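Local coordinates for UDP-N-acetylglucosamine--peptide N-acetylglucosaminyltransferase stabilizing protein GtfB (Streptococcus gordonii, PDB 5E9T) that partners GtfA in the complex that transfers the first GlcNAc from UDP-GlcNAc to the serine-rich repeat protein GspB, which the accessory SecA2/SecY2 system exports, at residues Leu101-Val105 with Ser117-Asn121; Tyr45-Asp51 with Tyr143-Asp147; Phe371-Ile377 with Ala421-Gln425; Lys286-Thr292 with Leu310-Ala316. All coordinates share one frame; numbering follows the deposited sequence.

Contact 1 of 4, residues Leu101-Val105 with Ser117-Asn121; sequences LVKQV and SERYN
V102 and Y120 lie side by side and point the same way, so that CG1 of V102 sits over one face of the phenol ring, 4.2 Å from its centroid and displaced to the rim. That methyl is anti to the backbone N (chi1 -178°), which places it above the ring. V105 reaches the same ring at its edge, V105 CG1 lying 3.5 Å from Y120 CE1, while the backbone O of K103 lies in the ring plane at another part of the rim. On the sheet face that carries V105, E118 packs with its CB 3.9 Å from V105 CG1; its carboxylate is held by W107 and by a salt bridge to R188 of a neighbouring Gtf1 subunit. On the face of Q104 and R119 these two run alongside each other with amide and guanidinium planes 54° apart. CB of S117 lies over the guanidinium centre on one side. Q104 NE2 and S117 OG are hydrogen-bonded to D106 OD1, and R119 NH2 to T130 OG1. V105 and E118 are the antiparallel hydrogen-bonded pair, V105 N to E118 O at 2.9 Å and E118 N to V105 O at 3.0 Å; Q104 and R119 are the non-hydrogen-bonded pair, and Y120 N bonds K103 O farther along. The two segments are neighbouring strands of the beta hairpin 101-108/114-120. The first carries a classic beta bulge, K103 and Q104 both facing H92 of strand 86-94; strand 126-132 flanks the second, with C126 against E118 and Y120, and L59 of a loop touches V102 and Y120.

Contact 2 of 4, residues Tyr45-Asp51 with Tyr143-Asp147; sequences YTYFLGD and YYSTD
The ring of Y143 has CD1 of Y45 over one face, 3.5 Å above the plane and offset to the rim; in return the hydroxyl O of Y143 lies over one face of the Y45 ring. The rings meet obliquely, planes at 35° and centroids 5.0 Å apart. Beyond the contact Y45 also meets the ring of F179, and its OH bonds E154, which fixes the far end of the phenol. A single backbone hydrogen bond joins the segments: T146 N donates to L49 O at 3.0 Å. Here the short helix 44-47 and the loop after it, in the domain of the first parallel sheet, meet the end of strand 138-144 of the long antiparallel sheet and the turn that leaves it. That turn is an ST turn, S145 OG accepting from D147 N at 3.1 Å. L49, with CG anti to its carbonyl carbon (chi1 -56°), sends CD2 against the backbone of Y144 and to CB of Y143 at 4.2 Å. G50 turns the chain with positive phi, and D51 then crosses T146, whose CG2 lies beside OD1. R125 ties both segments together, its NE in a salt bridge with D51 and its NH2 bonded to Y144 O.

Contact 3 of 4, residues Phe371-Ile377 with Ala421-Gln425; sequences FENNLLI and ALQAQ
A side-chain amide clipped onto a backbone edge joins helix 415-428 to the start of strand 376-379, beyond the loop that follows helix 366-372. Q425 reaches across with its chain extended beyond CG and bonds on both sides of L376. Its NE2 donates to L375 O at 3.2 Å from above the carbonyl plane, although L375 O lies close to the plane of the glutamine amide. Its OE1 takes I377 N at 3.1 Å, on a lone pair, the N-H...O angle almost straight (178°). One bond given and one accepted fix the rotation of the amide. F371 slides past it in the opposite direction, ring and amide planes 25° apart, CD2 3.8 Å from NE2, and the backbone O of Q425 lies in the plane at the ring's edge. L376, its CG opposite the backbone N (chi1 169°), fits among A421, L422 and Q425, with CD2 4.1 Å from A421 CB; L422 CD2 packs on its CB, while L422 CD1 meets the backbone O of N374. N374, with positive phi, is the C-prime residue of the Schellman motif ending helix 366-372. L376 bonds through its backbone to Y354 of strand 353-356 and to D352 just before it; F371, near the end of helix 366-372, stacks on Y389 and meets Y276 edge-to-face.

Contact 4 of 4, residues Lys286-Thr292 with Leu310-Ala316; sequences KDALILT and LVFRIAA
A288 and F312 fit together on one face of the parallel pair: the small methyl of A288 sits over the F312 ring, CB 3.9 Å above its plane and offset to the rim, with CB 4.0 Å from CD2. Farther along that face I290 and I314 lie side by side, pointing the same way, CG1 to CG1 at 4.0 Å, and T292, just past the strand end, crosses I314 obliquely, CG2 to CG2 at 3.9 Å. On the opposite face bulk is matched with smallness. A315 brings only a methyl; L291 CD1 is anti to CA (chi2 -172°), leaving the other branch, CD2, to turn to A315 CB at 3.5 Å. R313 bends at chi2 (-145°) and comes back alongside D287, passing near the isopropyl group of V311. The strands run in register, I290 being gripped twice: its N bonds R313 O and its O takes A315 N at 2.9 Å. They belong to a beta-alpha-beta unit. The linking helix 300-306 packs on F312 and I314, helix 341-350 on L289, L291 and R313: helices on both faces of a parallel sheet, as in a Rossmann-like alpha/beta domain. Hydrogen bonds across the pair are all backbone to backbone; the face of A288, F312, I290 and I314 is apolar, the other adds charge to L289, V311, L291 and A315. There D287 OD1 and R313 NH2 form only a long salt bridge, 3.6 Å, the oxygen well out of the guanidinium plane, which implies attraction of charges rather than a directed bond.

Following the chain from the N terminus, contact 2 opens first: residues 45-51 leave the first parallel sheet's domain, and its loop closes only at 143-147, far along the antiparallel sheet. Contact 1, a short hairpin, opens and closes within that loop; the two meet where N121 touches D51, ND2 to OD2 at 3.1 Å. Both reach the antiparallel sheet inserted before the chain returns to strand 194-196, contact 1 within it and contact 2 tying it to helix 44-47. Contact 4 then closes its own beta-alpha-beta loop, and contact 3 follows in series, fastening the later helix 415-428 to the same domain. No pair crosses. Contacts 3 and 4 have nearest atoms about 5 Å apart.

Contact 1 of 4, residues Leu101-Val105 with Ser117-Asn121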
# COMPACT_ATOMS: atom_id res chain seq x y z
N LEU B 101 26.01 14.29 0.16
CA LEU B 101 26.47 13.52 1.31
C LEU B 101 25.32 13.30 2.27
O LEU B 101 24.54 14.21 2.55
CB LEU B 101 27.63 14.23 2.02
CG LEU B 101 29.02 14.17 1.39
CD1 LEU B 101 29.47 12.72 1.17
CD2 LEU B 101 29.07 14.94 0.10
N VAL B 102 25.21 12.08 2.79
CA VAL B 102 24.04 11.68 3.56
C VAL B 102 24.17 12.22 4.98
O VAL B 102 25.10 11.88 5.71
CB VAL B 102 23.86 10.16 3.57
CG1 VAL B 102 22.61 9.79 4.35
CG2 VAL B 102 23.78 9.63 2.15
N LYS B 103 23.21 13.05 5.37
CA LYS B 103 23.06 13.55 6.73
C LYS B 103 22.00 12.75 7.48
O LYS B 103 22.29 12.13 8.51
CB LYS B 103 22.70 15.04 6.69
CG LYS B 103 22.09 15.61 7.96
CD LYS B 103 21.62 17.04 7.71
CE LYS B 103 20.75 17.57 8.84
NZ LYS B 103 19.93 18.73 8.37
N GLN B 104 20.77 12.76 6.98
CA GLN B 104 19.63 12.16 7.65
C GLN B 104 18.69 11.56 6.60
O GLN B 104 18.39 12.22 5.61
CB GLN B 104 18.93 13.22 8.50
CG GLN B 104 17.56 12.88 9.04
CD GLN B 104 16.90 14.10 9.64
OE1 GLN B 104 17.55 15.12 9.87
NE2 GLN B 104 15.59 14.01 9.89
N VAL B 105 18.23 10.33 6.83
CA VAL B 105 17.27 9.69 5.94
C VAL B 105 15.96 9.49 6.69
O VAL B 105 15.94 8.92 7.79
CB VAL B 105 17.81 8.35 5.38
CG1 VAL B 105 18.27 7.43 6.49
CG2 VAL B 105 16.76 7.68 4.52
N SER B 117 13.54 9.03 11.67
CA SER B 117 14.66 9.81 11.15
C SER B 117 15.94 9.12 11.61
O SER B 117 16.25 9.12 12.81
CB SER B 117 14.63 11.26 11.64
OG SER B 117 13.49 11.94 11.17
N GLU B 118 16.66 8.52 10.68
CA GLU B 118 17.93 7.88 10.98
C GLU B 118 19.06 8.84 10.59
O GLU B 118 19.10 9.32 9.46
CB GLU B 118 18.05 6.54 10.25
CG GLU B 118 16.89 5.60 10.56
CD GLU B 118 16.99 4.27 9.85
OE1 GLU B 118 17.00 3.22 10.53
OE2 GLU B 118 17.06 4.26 8.60
N ARG B 119 19.95 9.11 11.54
CA ARG B 119 20.91 10.20 11.43
C ARG B 119 22.32 9.67 11.19
O ARG B 119 22.74 8.70 11.83
CB ARG B 119 20.90 11.07 12.68
CG ARG B 119 19.54 11.16 13.34
CD ARG B 119 19.17 12.60 13.61
NE ARG B 119 17.91 12.70 14.34
CZ ARG B 119 17.04 13.69 14.19
NH1 ARG B 119 17.30 14.67 13.33
NH2 ARG B 119 15.92 13.71 14.89
N TYR B 120 23.05 10.34 10.30
CA TYR B 120 24.38 9.92 9.91
C TYR B 120 25.40 10.98 10.30
O TYR B 120 25.09 12.18 10.36
CB TYR B 120 24.44 9.63 8.40
CG TYR B 120 23.67 8.38 8.02
CD1 TYR B 120 22.28 8.39 7.97
CD2 TYR B 120 24.34 7.20 7.73
CE1 TYR B 120 21.58 7.25 7.64
CE2 TYR B 120 23.64 6.06 7.39
CZ TYR B 120 22.26 6.09 7.34
OH TYR B 120 21.55 4.96 7.01
N ASN B 121 26.61 10.53 10.59
CA ASN B 121 27.71 11.39 10.99
C ASN B 121 28.67 11.59 9.82
O ASN B 121 28.41 11.16 8.69
CB ASN B 121 28.41 10.79 12.22
CG ASN B 121 28.86 9.36 11.99
OD1 ASN B 121 29.11 8.94 10.86
ND2 ASN B 121 28.99 8.60 13.08

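Contact 2 of 4, residues Tyr45-Asp51 with Tyr143-Asp147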
# COMPACT_ATOMS: atom_id res chain seq x y z
N TYR B 45 26.25 13.64 23.18
CA TYR B 45 25.48 12.60 22.51
C TYR B 45 26.37 11.72 21.64
O TYR B 45 26.21 10.49 21.62
CB TYR B 45 24.37 13.24 21.67
CG TYR B 45 23.31 13.89 22.52
CD1 TYR B 45 22.33 13.12 23.13
CD2 TYR B 45 23.29 15.26 22.73
CE1 TYR B 45 21.35 13.69 23.91
CE2 TYR B 45 22.31 15.85 23.51
CZ TYR B 45 21.34 15.06 24.10
OH TYR B 45 20.36 15.62 24.88
N THR B 46 27.32 12.32 20.93
CA THR B 46 28.20 11.58 20.02
C THR B 46 29.48 11.09 20.68
O THR B 46 30.20 10.29 20.07
CB THR B 46 28.56 12.47 18.82
OG1 THR B 46 29.22 13.65 19.29
CG2 THR B 46 27.32 12.87 18.06
N TYR B 47 29.77 11.53 21.90
CA TYR B 47 31.10 11.35 22.48
C TYR B 47 31.35 9.89 22.87
O TYR B 47 32.47 9.39 22.71
CB TYR B 47 31.26 12.27 23.69
CG TYR B 47 32.60 12.22 24.39
CD1 TYR B 47 33.69 12.90 23.88
CD2 TYR B 47 32.75 11.53 25.58
CE1 TYR B 47 34.91 12.87 24.52
CE2 TYR B 47 33.97 11.49 26.23
CZ TYR B 47 35.04 12.17 25.70
OH TYR B 47 36.26 12.14 26.35
N PHE B 48 30.33 9.20 23.37
CA PHE B 48 30.51 7.86 23.92
C PHE B 48 30.23 6.74 22.93
O PHE B 48 30.27 5.57 23.32
CB PHE B 48 29.60 7.69 25.14
CG PHE B 48 29.87 8.66 26.25
CD1 PHE B 48 31.04 8.59 26.99
CD2 PHE B 48 28.95 9.65 26.56
CE1 PHE B 48 31.28 9.48 28.01
CE2 PHE B 48 29.19 10.55 27.58
CZ PHE B 48 30.36 10.46 28.31
N LEU B 49 29.95 7.06 21.67
CA LEU B 49 29.45 6.06 20.74
C LEU B 49 30.54 5.19 20.13
O LEU B 49 30.23 4.14 19.56
CB LEU B 49 28.63 6.75 19.64
CG LEU B 49 27.51 7.60 20.24
CD1 LEU B 49 26.72 8.32 19.16
CD2 LEU B 49 26.59 6.73 21.09
N GLY B 50 31.80 5.59 20.23
CA GLY B 50 32.89 4.76 19.74
C GLY B 50 33.36 5.06 18.33
O GLY B 50 34.18 4.30 17.80
N ASP B 51 32.86 6.12 17.71
CA ASP B 51 33.32 6.49 16.38
C ASP B 51 34.80 6.88 16.42
O ASP B 51 35.29 7.45 17.40
CB ASP B 51 32.49 7.65 15.83
CG ASP B 51 31.05 7.26 15.54
OD1 ASP B 51 30.84 6.19 14.94
OD2 ASP B 51 30.14 8.02 15.93
N TYR B 143 20.60 6.72 20.57
CA TYR B 143 21.96 6.88 20.07
C TYR B 143 22.71 5.57 20.31
O TYR B 143 22.76 5.08 21.44
CB TYR B 143 22.66 8.06 20.75
CG TYR B 143 21.92 9.38 20.58
CD1 TYR B 143 20.89 9.73 21.45
CD2 TYR B 143 22.25 10.26 19.55
CE1 TYR B 143 20.21 10.93 21.30
CE2 TYR B 143 21.57 11.46 19.40
CZ TYR B 143 20.55 11.79 20.27
OH TYR B 143 19.86 12.97 20.13
N TYR B 144 23.27 5.01 19.24
CA TYR B 144 23.83 3.67 19.26
C TYR B 144 25.35 3.72 19.27
O TYR B 144 25.96 4.64 18.71
CB TYR B 144 23.38 2.86 18.04
CG TYR B 144 21.89 2.82 17.82
CD1 TYR B 144 21.26 3.78 17.05
CD2 TYR B 144 21.11 1.81 18.38
CE1 TYR B 144 19.90 3.75 16.84
CE2 TYR B 144 19.75 1.77 18.18
CZ TYR B 144 19.14 2.74 17.41
OH TYR B 144 17.78 2.70 17.20
N SER B 145 25.95 2.71 19.89
CA SER B 145 27.39 2.54 19.76
C SER B 145 27.71 2.04 18.35
O SER B 145 26.82 1.76 17.55
CB SER B 145 27.91 1.57 20.82
OG SER B 145 27.55 0.23 20.51
N THR B 146 29.00 1.91 18.05
CA THR B 146 29.37 1.34 16.77
C THR B 146 29.09 -0.15 16.70
O THR B 146 29.19 -0.74 15.62
CB THR B 146 30.84 1.63 16.47
OG1 THR B 146 31.64 1.24 17.59
CG2 THR B 146 31.03 3.12 16.20
N ASP B 147 28.74 -0.77 17.83
CA ASP B 147 28.30 -2.15 17.89
C ASP B 147 26.78 -2.28 17.88
O ASP B 147 26.27 -3.40 17.96
CB ASP B 147 28.86 -2.83 19.14
CG ASP B 147 30.37 -2.74 19.20
OD1 ASP B 147 31.03 -3.11 18.20
OD2 ASP B 147 30.90 -2.30 20.24

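Contact 3 of 4, residues Phe371-Ile377 with Ala421-Gln425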
# COMPACT_ATOMS: atom_id res chain seq x y z
N PHE B 371 32.91 36.61 0.30
CA PHE B 371 33.38 37.43 1.41
C PHE B 371 34.75 36.98 1.90
O PHE B 371 35.62 37.81 2.19
CB PHE B 371 32.36 37.40 2.55
CG PHE B 371 32.73 38.23 3.74
CD1 PHE B 371 33.46 37.69 4.78
CD2 PHE B 371 32.34 39.56 3.82
CE1 PHE B 371 33.80 38.45 5.88
CE2 PHE B 371 32.68 40.32 4.92
CZ PHE B 371 33.41 39.77 5.95
N GLU B 372 34.96 35.66 2.01
CA GLU B 372 36.25 35.15 2.46
C GLU B 372 37.36 35.46 1.46
O GLU B 372 38.53 35.54 1.84
CB GLU B 372 36.17 33.65 2.70
CG GLU B 372 35.12 33.22 3.71
CD GLU B 372 35.32 31.79 4.18
OE1 GLU B 372 36.31 31.16 3.75
OE2 GLU B 372 34.49 31.30 4.97
N ASN B 373 37.02 35.62 0.18
CA ASN B 373 37.98 35.92 -0.87
C ASN B 373 38.06 37.41 -1.18
O ASN B 373 38.70 37.79 -2.17
CB ASN B 373 37.65 35.12 -2.12
CG ASN B 373 38.37 33.79 -2.16
OD1 ASN B 373 39.30 33.60 -2.95
ND2 ASN B 373 37.96 32.87 -1.30
N ASN B 374 37.39 38.26 -0.40
CA ASN B 374 37.44 39.72 -0.53
C ASN B 374 36.87 40.20 -1.85
O ASN B 374 37.23 41.29 -2.33
CB ASN B 374 38.87 40.24 -0.35
CG ASN B 374 39.11 40.85 1.02
OD1 ASN B 374 38.31 41.65 1.50
ND2 ASN B 374 40.21 40.47 1.66
N LEU B 375 35.99 39.42 -2.47
CA LEU B 375 35.19 39.94 -3.57
C LEU B 375 34.14 40.90 -3.03
O LEU B 375 33.50 40.63 -2.00
CB LEU B 375 34.50 38.79 -4.32
CG LEU B 375 35.29 37.95 -5.32
CD1 LEU B 375 36.35 37.11 -4.63
CD2 LEU B 375 34.34 37.06 -6.11
N LEU B 376 33.97 42.03 -3.71
CA LEU B 376 32.94 42.98 -3.31
C LEU B 376 31.59 42.49 -3.81
O LEU B 376 31.38 42.33 -5.02
CB LEU B 376 33.20 44.38 -3.84
CG LEU B 376 31.92 45.19 -3.59
CD1 LEU B 376 31.69 45.44 -2.09
CD2 LEU B 376 31.92 46.50 -4.36
N ILE B 377 30.66 42.30 -2.88
CA ILE B 377 29.34 41.76 -3.18
C ILE B 377 28.33 42.89 -3.29
O ILE B 377 28.30 43.79 -2.44
CB ILE B 377 28.92 40.76 -2.09
CG1 ILE B 377 30.09 39.83 -1.74
CG2 ILE B 377 27.69 39.98 -2.53
CD1 ILE B 377 29.89 39.07 -0.46
N ALA B 421 34.82 50.63 -0.27
CA ALA B 421 33.68 49.73 -0.39
C ALA B 421 33.87 48.44 0.41
O ALA B 421 32.89 47.91 0.96
CB ALA B 421 33.44 49.40 -1.87
N LEU B 422 35.09 47.92 0.49
CA LEU B 422 35.28 46.66 1.19
C LEU B 422 35.47 46.84 2.68
O LEU B 422 35.50 45.85 3.42
CB LEU B 422 36.46 45.86 0.62
CG LEU B 422 36.40 45.62 -0.89
CD1 LEU B 422 37.19 44.39 -1.31
CD2 LEU B 422 34.97 45.48 -1.29
N GLN B 423 35.61 48.08 3.15
CA GLN B 423 35.37 48.37 4.55
C GLN B 423 33.91 48.64 4.83
O GLN B 423 33.49 48.59 5.99
CB GLN B 423 36.23 49.56 5.00
CG GLN B 423 37.72 49.33 4.83
CD GLN B 423 38.21 48.05 5.50
OE1 GLN B 423 37.59 47.54 6.44
NE2 GLN B 423 39.33 47.53 5.02
N ALA B 424 33.12 48.90 3.79
CA ALA B 424 31.68 49.02 3.96
C ALA B 424 31.05 47.66 4.25
O ALA B 424 30.33 47.50 5.24
CB ALA B 424 31.08 49.65 2.71
N GLN B 425 31.33 46.67 3.40
CA GLN B 425 30.91 45.31 3.70
C GLN B 425 31.78 44.69 4.78
O GLN B 425 31.35 43.77 5.48
CB GLN B 425 30.94 44.45 2.42
CG GLN B 425 32.23 43.68 2.21
CD GLN B 425 32.20 42.81 0.98
OE1 GLN B 425 31.34 42.97 0.11
NE2 GLN B 425 33.13 41.86 0.89

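Contact 4 of 4, residues Lys286-Thr292 with Leu310-Ala316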
# COMPACT_ATOMS: atom_id res chain seq x y z
N LYS B 286 38.57 42.83 -13.59
CA LYS B 286 37.57 43.10 -14.60
C LYS B 286 36.41 42.12 -14.60
O LYS B 286 35.54 42.21 -15.46
CB LYS B 286 38.25 43.07 -15.98
CG LYS B 286 39.69 43.43 -15.95
CD LYS B 286 40.50 42.76 -17.06
CE LYS B 286 40.91 41.40 -16.72
NZ LYS B 286 41.28 40.59 -17.90
N ASP B 287 36.39 41.17 -13.67
CA ASP B 287 35.67 39.93 -13.89
C ASP B 287 34.55 39.72 -12.88
O ASP B 287 34.69 40.04 -11.69
CB ASP B 287 36.66 38.76 -13.85
CG ASP B 287 37.89 39.01 -14.72
OD1 ASP B 287 37.71 39.25 -15.93
OD2 ASP B 287 39.02 39.01 -14.20
N ALA B 288 33.43 39.20 -13.38
CA ALA B 288 32.26 38.88 -12.58
C ALA B 288 32.20 37.38 -12.32
O ALA B 288 32.66 36.58 -13.13
CB ALA B 288 30.97 39.33 -13.27
N LEU B 289 31.67 37.02 -11.16
CA LEU B 289 31.40 35.63 -10.84
C LEU B 289 30.03 35.54 -10.19
O LEU B 289 29.81 36.14 -9.13
CB LEU B 289 32.46 35.04 -9.91
CG LEU B 289 32.08 33.66 -9.44
CD1 LEU B 289 32.07 32.69 -10.62
CD2 LEU B 289 33.02 33.19 -8.34
N ILE B 290 29.12 34.80 -10.82
CA ILE B 290 27.80 34.55 -10.26
C ILE B 290 27.57 33.04 -10.23
O ILE B 290 27.89 32.33 -11.19
CB ILE B 290 26.67 35.22 -11.06
CG1 ILE B 290 27.12 36.56 -11.64
CG2 ILE B 290 25.42 35.37 -10.19
CD1 ILE B 290 27.49 37.60 -10.61
N LEU B 291 27.00 32.56 -9.13
CA LEU B 291 26.62 31.17 -8.98
C LEU B 291 25.10 31.09 -8.91
O LEU B 291 24.50 31.61 -7.96
CB LEU B 291 27.25 30.56 -7.74
CG LEU B 291 28.76 30.43 -7.82
CD1 LEU B 291 29.25 29.65 -6.63
CD2 LEU B 291 29.15 29.79 -9.15
N THR B 292 24.49 30.45 -9.90
CA THR B 292 23.04 30.34 -9.97
C THR B 292 22.65 28.88 -10.12
O THR B 292 23.44 28.06 -10.60
CB THR B 292 22.47 31.15 -11.13
OG1 THR B 292 21.05 31.28 -10.98
CG2 THR B 292 22.77 30.46 -12.46
N LEU B 310 33.35 44.71 -18.43
CA LEU B 310 33.41 43.77 -17.32
C LEU B 310 33.14 42.35 -17.81
O LEU B 310 32.15 42.11 -18.50
CB LEU B 310 32.39 44.18 -16.25
CG LEU B 310 32.63 43.89 -14.77
CD1 LEU B 310 33.87 44.63 -14.28
CD2 LEU B 310 31.41 44.30 -13.97
N VAL B 311 34.05 41.43 -17.48
CA VAL B 311 33.83 40.02 -17.78
C VAL B 311 32.75 39.47 -16.86
O VAL B 311 32.72 39.80 -15.66
CB VAL B 311 35.14 39.22 -17.63
CG1 VAL B 311 34.92 37.75 -17.99
CG2 VAL B 311 36.24 39.83 -18.48
N PHE B 312 31.85 38.65 -17.40
CA PHE B 312 30.75 38.07 -16.64
C PHE B 312 30.85 36.55 -16.70
O PHE B 312 30.67 35.96 -17.77
CB PHE B 312 29.39 38.54 -17.16
CG PHE B 312 29.04 39.95 -16.78
CD1 PHE B 312 27.76 40.29 -16.36
CD2 PHE B 312 29.98 40.95 -16.84
CE1 PHE B 312 27.45 41.60 -16.01
CE2 PHE B 312 29.67 42.25 -16.49
CZ PHE B 312 28.41 42.57 -16.08
N ARG B 313 31.13 35.93 -15.56
CA ARG B 313 31.20 34.48 -15.47
C ARG B 313 30.07 33.98 -14.59
O ARG B 313 29.97 34.37 -13.42
CB ARG B 313 32.55 34.02 -14.92
CG ARG B 313 33.71 34.75 -15.55
CD ARG B 313 34.91 33.85 -15.72
NE ARG B 313 35.92 34.51 -16.52
CZ ARG B 313 36.96 35.16 -16.02
NH1 ARG B 313 37.12 35.22 -14.70
NH2 ARG B 313 37.83 35.74 -16.82
N ILE B 314 29.22 33.13 -15.15
CA ILE B 314 28.09 32.55 -14.44
C ILE B 314 28.24 31.04 -14.48
O ILE B 314 28.55 30.46 -15.52
CB ILE B 314 26.75 33.00 -15.04
CG1 ILE B 314 26.68 34.51 -15.02
CG2 ILE B 314 25.58 32.35 -14.32
CD1 ILE B 314 25.31 35.03 -15.03
N ALA B 315 28.02 30.41 -13.33
CA ALA B 315 28.26 28.99 -13.20
C ALA B 315 27.10 28.31 -12.48
O ALA B 315 26.33 28.94 -11.75
CB ALA B 315 29.58 28.70 -12.48
N ALA B 316 26.99 27.02 -12.74
CA ALA B 316 26.10 26.11 -12.05
C ALA B 316 26.68 24.73 -12.23
O ALA B 316 27.45 24.49 -13.17
CB ALA B 316 24.67 26.18 -12.60